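Local coordinates for ribonucleoside-diphosphate reductase subunit beta (Bacillus halodurans C-125, PDB 2RCC), which probably forms the iron-binding small subunit of a class I ribonucleotide reductase, which makes deoxyribonucleotides for DNA synthesis from the corresponding ribonucleotides, at residues T20-N24 against E233-F238; W40-L44 against Y225-N229; E57-S61 against V207-T211; A195-N199 against P309-I313. All blocks are in the same frame, centred on the assembly; numbering follows the deposited sequence.

Contact 1 (T20-N24 against E233-F238)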
loop_
_atom_site.group_PDB
_atom_site.type_symbol
_atom_site.label_atom_id
_atom_site.label_comp_id
_atom_site.label_asym_id
_atom_site.label_seq_id
_atom_site.Cartn_x
_atom_site.Cartn_y
_atom_site.Cartn_z
ATOM N N THR A 20 7.587 16.137 -12.250
ATOM C CA THR A 20 7.903 17.553 -12.295
ATOM C C THR A 20 7.181 18.337 -11.186
ATOM O O THR A 20 7.279 19.551 -11.149
ATOM C CB THR A 20 7.473 18.190 -13.608
ATOM O OG1 THR A 20 6.047 18.133 -13.717
ATOM C CG2 THR A 20 8.138 17.481 -14.805
ATOM N N GLY A 21 6.464 17.688 -10.274
ATOM C CA GLY A 21 5.769 18.439 -9.236
ATOM C C GLY A 21 4.886 17.527 -8.438
ATOM O O GLY A 21 4.339 16.580 -8.970
ATOM N N ILE A 22 4.744 17.820 -7.161
ATOM C CA ILE A 22 3.958 17.015 -6.218
ATOM C C ILE A 22 2.445 17.098 -6.478
ATOM O O ILE A 22 1.755 16.097 -6.334
ATOM C CB ILE A 22 4.259 17.450 -4.719
ATOM C CG1 ILE A 22 5.691 17.130 -4.320
ATOM C CG2 ILE A 22 3.343 16.748 -3.726
ATOM C CD1 ILE A 22 6.056 17.771 -2.961
ATOM N N LEU A 23 1.941 18.283 -6.830
ATOM C CA LEU A 23 0.536 18.499 -7.151
ATOM C C LEU A 23 0.458 19.211 -8.485
ATOM O O LEU A 23 1.257 20.098 -8.748
ATOM C CB LEU A 23 -0.147 19.351 -6.081
ATOM C CG LEU A 23 -0.190 18.885 -4.643
ATOM C CD1 LEU A 23 -0.753 20.011 -3.730
ATOM C CD2 LEU A 23 -0.977 17.581 -4.472
ATOM N N ASN A 24 -0.498 18.841 -9.328
ATOM C CA ASN A 24 -0.610 19.401 -10.660
ATOM C C ASN A 24 0.702 19.329 -11.482
ATOM O O ASN A 24 0.946 20.177 -12.309
ATOM C CB ASN A 24 -1.217 20.834 -10.605
ATOM C CG ASN A 24 -2.721 20.825 -10.412
ATOM O OD1 ASN A 24 -3.381 19.790 -10.580
ATOM N ND2 ASN A 24 -3.285 21.997 -10.114
ATOM N N GLU A 233 8.348 20.772 0.754
ATOM C CA GLU A 233 8.473 20.800 -0.693
ATOM C C GLU A 233 7.299 21.565 -1.293
ATOM O O GLU A 233 7.468 22.215 -2.312
ATOM C CB GLU A 233 8.533 19.388 -1.272
ATOM C CG GLU A 233 9.741 18.520 -0.825
ATOM C CD GLU A 233 11.112 18.947 -1.350
ATOM O OE1 GLU A 233 11.217 19.899 -2.189
ATOM O OE2 GLU A 233 12.081 18.256 -0.920
ATOM N N LEU A 234 6.111 21.462 -0.698
ATOM C CA LEU A 234 4.963 22.222 -1.181
ATOM C C LEU A 234 5.183 23.731 -1.062
ATOM O O LEU A 234 4.717 24.476 -1.918
ATOM C CB LEU A 234 3.643 21.796 -0.509
ATOM C CG LEU A 234 3.022 20.478 -0.974
ATOM C CD1 LEU A 234 1.828 20.174 -0.087
ATOM C CD2 LEU A 234 2.668 20.524 -2.475
ATOM N N LEU A 235 5.861 24.174 0.003
ATOM C CA LEU A 235 6.216 25.588 0.161
ATOM C C LEU A 235 7.243 26.026 -0.900
ATOM O O LEU A 235 7.190 27.147 -1.325
ATOM C CB LEU A 235 6.662 25.935 1.602
ATOM C CG LEU A 235 5.532 26.306 2.587
ATOM C CD1 LEU A 235 4.413 25.333 2.641
ATOM C CD2 LEU A 235 6.068 26.570 4.017
ATOM N N VAL A 236 8.144 25.140 -1.328
ATOM C CA VAL A 236 9.095 25.446 -2.424
ATOM C C VAL A 236 8.366 25.503 -3.786
ATOM O O VAL A 236 8.625 26.400 -4.590
ATOM C CB VAL A 236 10.215 24.361 -2.521
ATOM C CG1 VAL A 236 11.075 24.531 -3.775
ATOM C CG2 VAL A 236 11.061 24.384 -1.276
ATOM N N GLU A 237 7.419 24.586 -3.995
ATOM C CA GLU A 237 6.691 24.445 -5.261
ATOM C C GLU A 237 5.582 25.491 -5.478
ATOM O O GLU A 237 5.366 25.957 -6.604
ATOM C CB GLU A 237 6.123 23.016 -5.342
ATOM C CG GLU A 237 5.716 22.591 -6.735
ATOM C CD GLU A 237 5.465 21.103 -6.872
ATOM O OE1 GLU A 237 6.283 20.279 -6.420
ATOM O OE2 GLU A 237 4.454 20.732 -7.483
ATOM N N PHE A 238 4.886 25.849 -4.406
ATOM C CA PHE A 238 3.803 26.817 -4.385
ATOM C C PHE A 238 4.176 27.862 -3.321
ATOM O O PHE A 238 3.679 27.792 -2.176
ATOM C CB PHE A 238 2.475 26.137 -4.010
ATOM C CG PHE A 238 2.094 25.014 -4.932
ATOM C CD1 PHE A 238 1.444 25.265 -6.121
ATOM C CD2 PHE A 238 2.422 23.705 -4.617
ATOM C CE1 PHE A 238 1.118 24.219 -6.994
ATOM C CE2 PHE A 238 2.082 22.648 -5.498
ATOM C CZ PHE A 238 1.426 22.922 -6.659
#

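Contact 2 (W40-L44 against Y225-N229)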
loop_
_atom_site.group_PDB
_atom_site.type_symbol
_atom_site.label_atom_id
_atom_site.label_comp_id
_atom_site.label_asym_id
_atom_site.label_seq_id
_atom_site.Cartn_x
_atom_site.Cartn_y
_atom_site.Cartn_z
ATOM N N TRP A 40 15.393 11.553 -1.239
ATOM C CA TRP A 40 15.015 10.910 0.014
ATOM C C TRP A 40 13.921 9.836 -0.117
ATOM O O TRP A 40 13.711 9.089 0.846
ATOM C CB TRP A 40 14.535 11.944 1.053
ATOM C CG TRP A 40 13.518 12.909 0.613
ATOM C CD1 TRP A 40 13.762 14.147 0.197
ATOM C CD2 TRP A 40 12.082 12.745 0.566
ATOM N NE1 TRP A 40 12.614 14.784 -0.128
ATOM C CE2 TRP A 40 11.555 13.956 0.098
ATOM C CE3 TRP A 40 11.202 11.690 0.844
ATOM C CZ2 TRP A 40 10.185 14.157 -0.104
ATOM C CZ3 TRP A 40 9.841 11.885 0.657
ATOM C CH2 TRP A 40 9.344 13.104 0.173
ATOM N N ALA A 41 13.259 9.727 -1.280
ATOM C CA ALA A 41 12.132 8.780 -1.421
ATOM C C ALA A 41 12.575 7.333 -1.400
ATOM O O ALA A 41 11.959 6.550 -0.708
ATOM C CB ALA A 41 11.286 9.054 -2.699
ATOM N N TYR A 42 13.647 6.976 -2.102
ATOM C CA TYR A 42 14.082 5.560 -2.172
ATOM C C TYR A 42 14.676 5.113 -0.857
ATOM O O TYR A 42 14.365 4.005 -0.419
ATOM C CB TYR A 42 15.010 5.266 -3.368
ATOM C CG TYR A 42 15.188 3.815 -3.831
ATOM C CD1 TYR A 42 14.291 2.770 -3.486
ATOM C CD2 TYR A 42 16.173 3.510 -4.759
ATOM C CE1 TYR A 42 14.470 1.439 -3.990
ATOM C CE2 TYR A 42 16.326 2.203 -5.284
ATOM C CZ TYR A 42 15.498 1.171 -4.893
ATOM O OH TYR A 42 15.693 -0.096 -5.465
ATOM N N PRO A 43 15.563 5.931 -0.252
ATOM C CA PRO A 43 16.000 5.617 1.101
ATOM C C PRO A 43 14.861 5.446 2.114
ATOM O O PRO A 43 14.938 4.565 2.959
ATOM C CB PRO A 43 16.868 6.810 1.465
ATOM C CG PRO A 43 17.346 7.330 0.216
ATOM C CD PRO A 43 16.316 7.090 -0.783
ATOM N N LEU A 44 13.817 6.271 2.044
ATOM C CA LEU A 44 12.657 6.102 2.927
ATOM C C LEU A 44 11.938 4.764 2.679
ATOM O O LEU A 44 11.637 4.019 3.610
ATOM C CB LEU A 44 11.698 7.290 2.769
ATOM C CG LEU A 44 10.408 7.260 3.583
ATOM C CD1 LEU A 44 10.656 7.034 5.093
ATOM C CD2 LEU A 44 9.698 8.554 3.315
ATOM N N TYR A 225 7.906 11.885 8.955
ATOM C CA TYR A 225 9.015 12.321 8.128
ATOM C C TYR A 225 8.523 12.545 6.674
ATOM O O TYR A 225 8.816 13.587 6.089
ATOM C CB TYR A 225 10.167 11.307 8.208
ATOM C CG TYR A 225 11.311 11.522 7.267
ATOM C CD1 TYR A 225 12.347 12.412 7.561
ATOM C CD2 TYR A 225 11.384 10.809 6.077
ATOM C CE1 TYR A 225 13.394 12.596 6.679
ATOM C CE2 TYR A 225 12.404 11.002 5.207
ATOM C CZ TYR A 225 13.403 11.880 5.506
ATOM O OH TYR A 225 14.414 11.988 4.593
ATOM N N LEU A 226 7.738 11.615 6.139
ATOM C CA LEU A 226 7.184 11.753 4.794
ATOM C C LEU A 226 6.297 13.006 4.687
ATOM O O LEU A 226 6.459 13.840 3.777
ATOM C CB LEU A 226 6.366 10.525 4.411
ATOM C CG LEU A 226 5.658 10.543 3.043
ATOM C CD1 LEU A 226 6.623 10.801 1.915
ATOM C CD2 LEU A 226 4.866 9.272 2.853
ATOM N N PHE A 227 5.339 13.108 5.592
ATOM C CA PHE A 227 4.421 14.261 5.555
ATOM C C PHE A 227 5.099 15.620 5.752
ATOM O O PHE A 227 4.727 16.596 5.105
ATOM C CB PHE A 227 3.288 14.085 6.566
ATOM C CG PHE A 227 2.413 12.869 6.325
ATOM C CD1 PHE A 227 1.832 12.650 5.083
ATOM C CD2 PHE A 227 2.085 11.998 7.392
ATOM C CE1 PHE A 227 0.998 11.548 4.881
ATOM C CE2 PHE A 227 1.265 10.907 7.189
ATOM C CZ PHE A 227 0.730 10.675 5.942
ATOM N N THR A 228 6.064 15.712 6.659
ATOM C CA THR A 228 6.776 16.975 6.870
ATOM C C THR A 228 7.659 17.360 5.675
ATOM O O THR A 228 7.805 18.550 5.337
ATOM C CB THR A 228 7.533 17.015 8.236
ATOM O OG1 THR A 228 8.549 16.026 8.275
ATOM C CG2 THR A 228 6.597 16.779 9.374
ATOM N N ASN A 229 8.237 16.364 5.011
ATOM C CA ASN A 229 8.988 16.582 3.787
ATOM C C ASN A 229 8.068 17.113 2.693
ATOM O O ASN A 229 8.405 18.094 2.037
ATOM C CB ASN A 229 9.681 15.308 3.290
ATOM C CG ASN A 229 11.008 15.002 3.987
ATOM O OD1 ASN A 229 11.475 15.732 4.818
ATOM N ND2 ASN A 229 11.617 13.905 3.604
HETATM O O HOH W 1 15.012 9.466 3.470
#

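Contact 3 (E57-S61 against V207-T211)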
loop_
_atom_site.group_PDB
_atom_site.type_symbol
_atom_site.label_atom_id
_atom_site.label_comp_id
_atom_site.label_asym_id
_atom_site.label_seq_id
_atom_site.Cartn_x
_atom_site.Cartn_y
_atom_site.Cartn_z
ATOM N N GLU A 57 4.423 -12.357 15.242
ATOM C CA GLU A 57 5.734 -12.663 15.761
ATOM C C GLU A 57 5.811 -12.356 17.285
ATOM O O GLU A 57 6.799 -12.696 17.913
ATOM C CB GLU A 57 6.805 -11.849 14.977
ATOM C CG GLU A 57 6.998 -10.356 15.394
ATOM C CD GLU A 57 7.796 -9.492 14.375
ATOM O OE1 GLU A 57 7.519 -9.520 13.134
ATOM O OE2 GLU A 57 8.691 -8.749 14.843
ATOM N N ILE A 58 4.768 -11.742 17.862
ATOM C CA ILE A 58 4.747 -11.334 19.279
ATOM C C ILE A 58 3.823 -12.237 20.108
ATOM O O ILE A 58 2.618 -12.329 19.851
ATOM C CB ILE A 58 4.348 -9.862 19.377
ATOM C CG1 ILE A 58 5.485 -9.014 18.779
ATOM C CG2 ILE A 58 4.076 -9.468 20.836
ATOM C CD1 ILE A 58 5.145 -7.598 18.596
ATOM N N ASN A 59 4.401 -12.912 21.100
ATOM C CA ASN A 59 3.645 -13.829 21.934
ATOM C C ASN A 59 3.040 -13.065 23.113
ATOM O O ASN A 59 3.775 -12.456 23.885
ATOM C CB ASN A 59 4.566 -14.944 22.426
ATOM C CG ASN A 59 3.810 -16.075 23.135
ATOM O OD1 ASN A 59 2.965 -15.848 23.999
ATOM N ND2 ASN A 59 4.135 -17.301 22.771
HETATM N N MSE A 60 1.728 -13.172 23.286
HETATM C CA MSE A 60 0.997 -12.431 24.316
HETATM C C MSE A 60 0.702 -13.190 25.625
HETATM O O MSE A 60 0.005 -12.657 26.486
HETATM C CB MSE A 60 -0.311 -11.910 23.701
HETATM C CG MSE A 60 -0.129 -10.759 22.685
HETATM SE SE MSE A 60 0.406 -9.164 23.520
HETATM C CE MSE A 60 -1.030 -8.896 24.741
ATOM N N SER A 61 1.245 -14.401 25.780
ATOM C CA SER A 61 0.973 -15.243 26.952
ATOM C C SER A 61 1.317 -14.624 28.267
ATOM O O SER A 61 0.523 -14.730 29.195
ATOM C CB SER A 61 1.757 -16.547 26.870
ATOM O OG SER A 61 1.550 -17.128 25.611
ATOM N N VAL A 207 4.781 -5.949 28.628
ATOM C CA VAL A 207 5.927 -5.621 27.797
ATOM C C VAL A 207 5.722 -5.984 26.309
ATOM O O VAL A 207 6.173 -5.246 25.418
ATOM C CB VAL A 207 7.206 -6.296 28.357
ATOM C CG1 VAL A 207 8.398 -6.057 27.423
ATOM C CG2 VAL A 207 7.515 -5.780 29.778
ATOM N N SER A 208 5.068 -7.112 26.031
ATOM C CA SER A 208 4.756 -7.482 24.637
ATOM C C SER A 208 3.828 -6.471 23.965
ATOM O O SER A 208 4.024 -6.113 22.807
ATOM C CB SER A 208 4.186 -8.881 24.555
ATOM O OG SER A 208 5.191 -9.800 24.889
ATOM N N THR A 209 2.830 -5.990 24.703
ATOM C CA THR A 209 1.940 -4.933 24.209
ATOM C C THR A 209 2.728 -3.662 23.898
ATOM O O THR A 209 2.588 -3.089 22.843
ATOM C CB THR A 209 0.850 -4.604 25.238
ATOM O OG1 THR A 209 0.048 -5.764 25.493
ATOM C CG2 THR A 209 -0.012 -3.409 24.751
ATOM N N SER A 210 3.574 -3.240 24.839
ATOM C CA SER A 210 4.439 -2.087 24.673
ATOM C C SER A 210 5.398 -2.177 23.458
ATOM O O SER A 210 5.672 -1.173 22.780
ATOM C CB SER A 210 5.239 -1.906 25.962
ATOM O OG SER A 210 6.115 -0.831 25.826
ATOM N N THR A 211 5.915 -3.373 23.225
ATOM C CA THR A 211 6.743 -3.679 22.076
ATOM C C THR A 211 5.990 -3.430 20.761
ATOM O O THR A 211 6.522 -2.760 19.871
ATOM C CB THR A 211 7.190 -5.149 22.060
ATOM O OG1 THR A 211 8.033 -5.432 23.196
ATOM C CG2 THR A 211 7.917 -5.453 20.765
HETATM O O HOH W 2 3.463 -11.731 26.528
#

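Contact 4 (A195-N199 against P309-I313)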
loop_
_atom_site.group_PDB
_atom_site.type_symbol
_atom_site.label_atom_id
_atom_site.label_comp_id
_atom_site.label_asym_id
_atom_site.label_seq_id
_atom_site.Cartn_x
_atom_site.Cartn_y
_atom_site.Cartn_z
ATOM N N ALA A 195 2.197 6.462 25.699
ATOM C CA ALA A 195 2.963 6.630 26.944
ATOM C C ALA A 195 2.444 5.760 28.082
ATOM O O ALA A 195 3.246 5.263 28.887
ATOM C CB ALA A 195 2.991 8.115 27.366
ATOM N N PHE A 196 1.119 5.598 28.169
ATOM C CA PHE A 196 0.482 4.712 29.164
ATOM C C PHE A 196 1.055 3.285 29.041
ATOM O O PHE A 196 1.420 2.670 30.027
ATOM C CB PHE A 196 -1.059 4.744 29.059
ATOM C CG PHE A 196 -1.747 3.641 29.833
ATOM C CD1 PHE A 196 -2.103 3.825 31.151
ATOM C CD2 PHE A 196 -2.049 2.431 29.242
ATOM C CE1 PHE A 196 -2.737 2.824 31.855
ATOM C CE2 PHE A 196 -2.649 1.400 29.966
ATOM C CZ PHE A 196 -2.996 1.604 31.253
ATOM N N PHE A 197 1.138 2.777 27.813
ATOM C CA PHE A 197 1.664 1.463 27.582
ATOM C C PHE A 197 3.147 1.382 27.960
ATOM O O PHE A 197 3.573 0.415 28.607
ATOM C CB PHE A 197 1.397 1.009 26.142
ATOM C CG PHE A 197 -0.062 0.885 25.829
ATOM C CD1 PHE A 197 -0.840 -0.047 26.482
ATOM C CD2 PHE A 197 -0.664 1.717 24.922
ATOM C CE1 PHE A 197 -2.184 -0.156 26.209
ATOM C CE2 PHE A 197 -2.010 1.602 24.650
ATOM C CZ PHE A 197 -2.756 0.672 25.301
ATOM N N TYR A 198 3.921 2.407 27.590
ATOM C CA TYR A 198 5.351 2.417 27.935
ATOM C C TYR A 198 5.566 2.542 29.439
ATOM O O TYR A 198 6.544 1.988 29.961
ATOM C CB TYR A 198 6.104 3.548 27.215
ATOM C CG TYR A 198 6.032 3.528 25.699
ATOM C CD1 TYR A 198 6.099 2.338 24.972
ATOM C CD2 TYR A 198 5.956 4.723 24.983
ATOM C CE1 TYR A 198 6.047 2.348 23.575
ATOM C CE2 TYR A 198 5.908 4.740 23.616
ATOM C CZ TYR A 198 5.960 3.555 22.924
ATOM O OH TYR A 198 5.917 3.611 21.571
ATOM N N ASN A 199 4.666 3.259 30.131
ATOM C CA ASN A 199 4.747 3.405 31.597
ATOM C C ASN A 199 4.585 2.043 32.251
ATOM O O ASN A 199 5.181 1.784 33.288
ATOM C CB ASN A 199 3.681 4.396 32.116
ATOM C CG ASN A 199 3.715 4.586 33.645
ATOM O OD1 ASN A 199 4.719 5.000 34.207
ATOM N ND2 ASN A 199 2.599 4.307 34.298
ATOM N N PRO A 309 9.804 16.672 30.331
ATOM C CA PRO A 309 9.902 16.299 31.739
ATOM C C PRO A 309 9.729 14.814 32.048
ATOM O O PRO A 309 10.145 14.398 33.118
ATOM C CB PRO A 309 8.800 17.120 32.404
ATOM C CG PRO A 309 7.845 17.392 31.386
ATOM C CD PRO A 309 8.500 17.296 30.040
HETATM N N MSE A 310 9.119 14.032 31.161
HETATM C CA MSE A 310 9.024 12.575 31.372
HETATM C C MSE A 310 10.279 11.919 30.856
HETATM O O MSE A 310 10.282 11.280 29.793
HETATM C CB MSE A 310 7.768 11.974 30.743
HETATM C CG MSE A 310 6.636 11.940 31.734
HETATM SE SE MSE A 310 5.019 11.763 30.813
HETATM C CE MSE A 310 5.428 10.384 29.524
ATOM N N LYS A 311 11.339 12.056 31.656
ATOM C CA LYS A 311 12.674 11.562 31.306
ATOM C C LYS A 311 12.663 10.091 30.851
ATOM O O LYS A 311 13.345 9.743 29.895
ATOM C CB LYS A 311 13.677 11.818 32.457
ATOM N N TRP A 312 11.845 9.260 31.499
ATOM C CA TRP A 312 11.727 7.818 31.159
ATOM C C TRP A 312 11.250 7.483 29.747
ATOM O O TRP A 312 11.446 6.355 29.331
ATOM C CB TRP A 312 10.867 7.047 32.198
ATOM C CG TRP A 312 9.445 7.490 32.310
ATOM C CD1 TRP A 312 8.943 8.344 33.218
ATOM C CD2 TRP A 312 8.345 7.105 31.470
ATOM N NE1 TRP A 312 7.606 8.532 33.016
ATOM C CE2 TRP A 312 7.210 7.778 31.946
ATOM C CE3 TRP A 312 8.208 6.249 30.377
ATOM C CZ2 TRP A 312 5.960 7.632 31.359
ATOM C CZ3 TRP A 312 6.970 6.104 29.810
ATOM C CH2 TRP A 312 5.863 6.791 30.298
ATOM N N ILE A 313 10.602 8.419 29.037
ATOM C CA ILE A 313 10.144 8.241 27.639
ATOM C C ILE A 313 11.350 8.196 26.713
ATOM O O ILE A 313 11.309 7.600 25.627
ATOM C CB ILE A 313 9.219 9.420 27.164
ATOM C CG1 ILE A 313 7.806 9.293 27.707
ATOM C CG2 ILE A 313 9.068 9.474 25.636
ATOM C CD1 ILE A 313 6.872 8.392 26.872
#

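Contact 1 (T20-N24 against E233-F238)
With CG anti to the backbone N (chi1 -163°) and the chain extended beyond it, Glu237 reaches from the last turn of helix 207-237 to the main chain of Gly21 and Ile22, while Ile22 keeps CG1 beside its own backbone N (chi1 -66°) and turns that branch to the helix. Glu237 is modelled in two conformers, and the polar part of the contact holds for the one described here. In it, Ile22 N donates to Glu237 OE1 over 3.0 Å, almost straight at 170°, on the syn lone pair that lies toward the other oxygen. Because Gly21 has no side chain, its CA can lie 3.2 Å from Glu237 OE2.

Beside this polar grip runs an apolar one. Ile22 CD1 presses on Glu233 CB at 3.4 Å, the two side chains crossing at about a right angle, after which Glu233 bends at chi2 and carries its carboxylate away. Leu234 CD2 receives Leu23 CD1 at 3.7 Å and Ile22 CG2 at 4.0 Å. At the point where the helix ends, Phe238 turns its ring edge to the loop, with Leu23 O in the ring plane 3.5 Å from Phe238 CZ. Phe175 of helix 172-187 packs on both Leu23 and Leu234, and Thr104 OG1 is hydrogen-bonded to Gly21 O.

In this conformer a helix carboxylate takes the N-H of Ile22. A negative charge near the carbonyl end of a helix is usually unfavourable, and the buried N-H probably repays part of that cost.

Contact 2 (W40-L44 against Y225-N229)
Trp40 lays one face of its indole over the side chain of Asn229, whose ND2 stands 3.3 Å above the centre of the ring system of Trp40. Asn229 CB comes over the same face in a CH-pi contact, 3.9 Å from the centroid of the six-membered ring of Trp40 and 22° off its normal. The amide is tilted 57° to the indole, too steep for a flat stack. Its ND2 also faces the ring of Tyr225 near the rim, and thus lies between two aromatic groups.

A chi1 of 50°, with CG between the backbone N and the carbonyl carbon, swings the indole to helix 207-237, where Leu226 CD1 meets its edge 3.6 Å from Trp40 CZ3. Tyr225 slides past Trp40 in the opposite direction, and a water joins them, donating to Trp40 O (3.0 Å) and hydrogen-bonded to Tyr225 OH (2.8 Å). One turn on, Leu44 CD2 touches the ring edge of Tyr225 at CD2, 3.9 Å away. With an alanine in place of Trp40, the amide of Asn229 would probably keep the ring of Tyr225 but lose the indole, and Leu226 CD1 would be left without the indole edge.

Leu108 and Leu115 of helix 106-133 pack on Trp40 and Leu226 respectively, and Phe227 turns to helix 172-187. The contact thus sets the start of helix 41-50 against the helical bundle, near His223, a probable iron ligand.

Contact 3 (E57-S61 against V207-T211)
Ser208 takes the centre of the contact: its CB lies 3.8 Å from Ile58 CG2 and 3.9 Å from the selenium of selenomethionine Met60. Its OG, held beside the backbone N (chi1 -68°), is linked through a water to the loop. That water accepts from Ser208 OG at 3.1 Å and donates to Asn59 O at 2.8 Å.

Thr209 follows with its CB directed away, yet its OG1 still lies 3.4 Å from Met60 CE. Bends at both chi2 and chi3 bring this methyl round to it. The polar partner of Thr209 OG1 is Asp63 OD2, while the other oxygen of Asp63 takes Ser208 N. The side chain of Thr209 is about 7 Å from that of Tyr126, probably the active-site tyrosine.

Past Ser210, Thr211 offers CG2 to Ile58 CD1 at 4.1 Å. Its OG1 is turned back to Val207 O, reaching it from the face opposite to that used by Thr211 N.

In the loop itself, Asn59 OD1 accepts from Ser61 N in an Asx turn, which leads into helix 61-66 with Met60 as its N-cap residue.

Methyl, methylene and selenium fill the contact, while the hydroxyls bond to water, Asp63 and their own helix; apolar packing and a water bridge thus hold the loop here.

Contact 4 (A195-N199 against P309-I313)
A type I beta turn from Met310 to Ile313, at the end of the modelled chain, carries Trp312 against helix 191-202. The turn is closed by Ile313 N donating to Met310 O, and Trp312 points its CG between the backbone N and carbonyl carbon (chi1 62°), which swings the six-membered part of the indole toward the helix.

The indole enters by its edge. Trp312 CH2 comes to 3.3 Å from Ala195 O, a carbonyl already hydrogen-bonded to Asn199 N, and Trp312 CZ3 meets Tyr198 CB at 3.7 Å in the ring plane. Asn199 CB touches Trp312 CH2 at 3.7 Å, and Asn199 OD1 stands 4.0 Å above one indole face, toward its rim, with the amide plane 43° from the ring. The opposite face is covered from within the turn by Met310 CB and, in the conformer described, Ile313 CG1. Asn199 OD1 is hydrogen-bonded to Arg202, which also makes a cation-pi contact with Trp312.

Ala195 CB completes the apolar patch, 4.0 Å from CE of selenomethionine Met310 and 3.9 Å from Ile313 CD1 in that same conformer. A serine in place of Trp312 would probably open a gap along Ala195, Tyr198 and Asn199 and leave Arg202 without its aromatic partner.

Helix 278-295 backs the contact, its Met281 packing on Ala195 and its Tyr284 on Ile313. Phe196 points away from the turn and leans on helix 72-87, while the far end of Tyr198 reaches helix 207-237, its OH hydrogen-bonded to Asn214 and Asn217.

In the fold
From the N terminus the chain sets down three first halves in turn: the loop 20-24, the start of helix 41-50, then the loop 57-61. Helix 191-202 adds the first half of contact 4. Helix 207-237 then answers the earlier three in reverse order, closing contact 3, contact 2 and contact 1 as it runs, so that these loops nest one within the next. Contact 4 closes last, at 309-313, and crosses all three. Contacts 1 and 2 touch through Glu233 and Trp40, contacts 3 and 4 through Ser210 and Tyr198. One long helix therefore ties the N-terminal region along its length, and the turn at the end of the modelled chain reaches its neighbour.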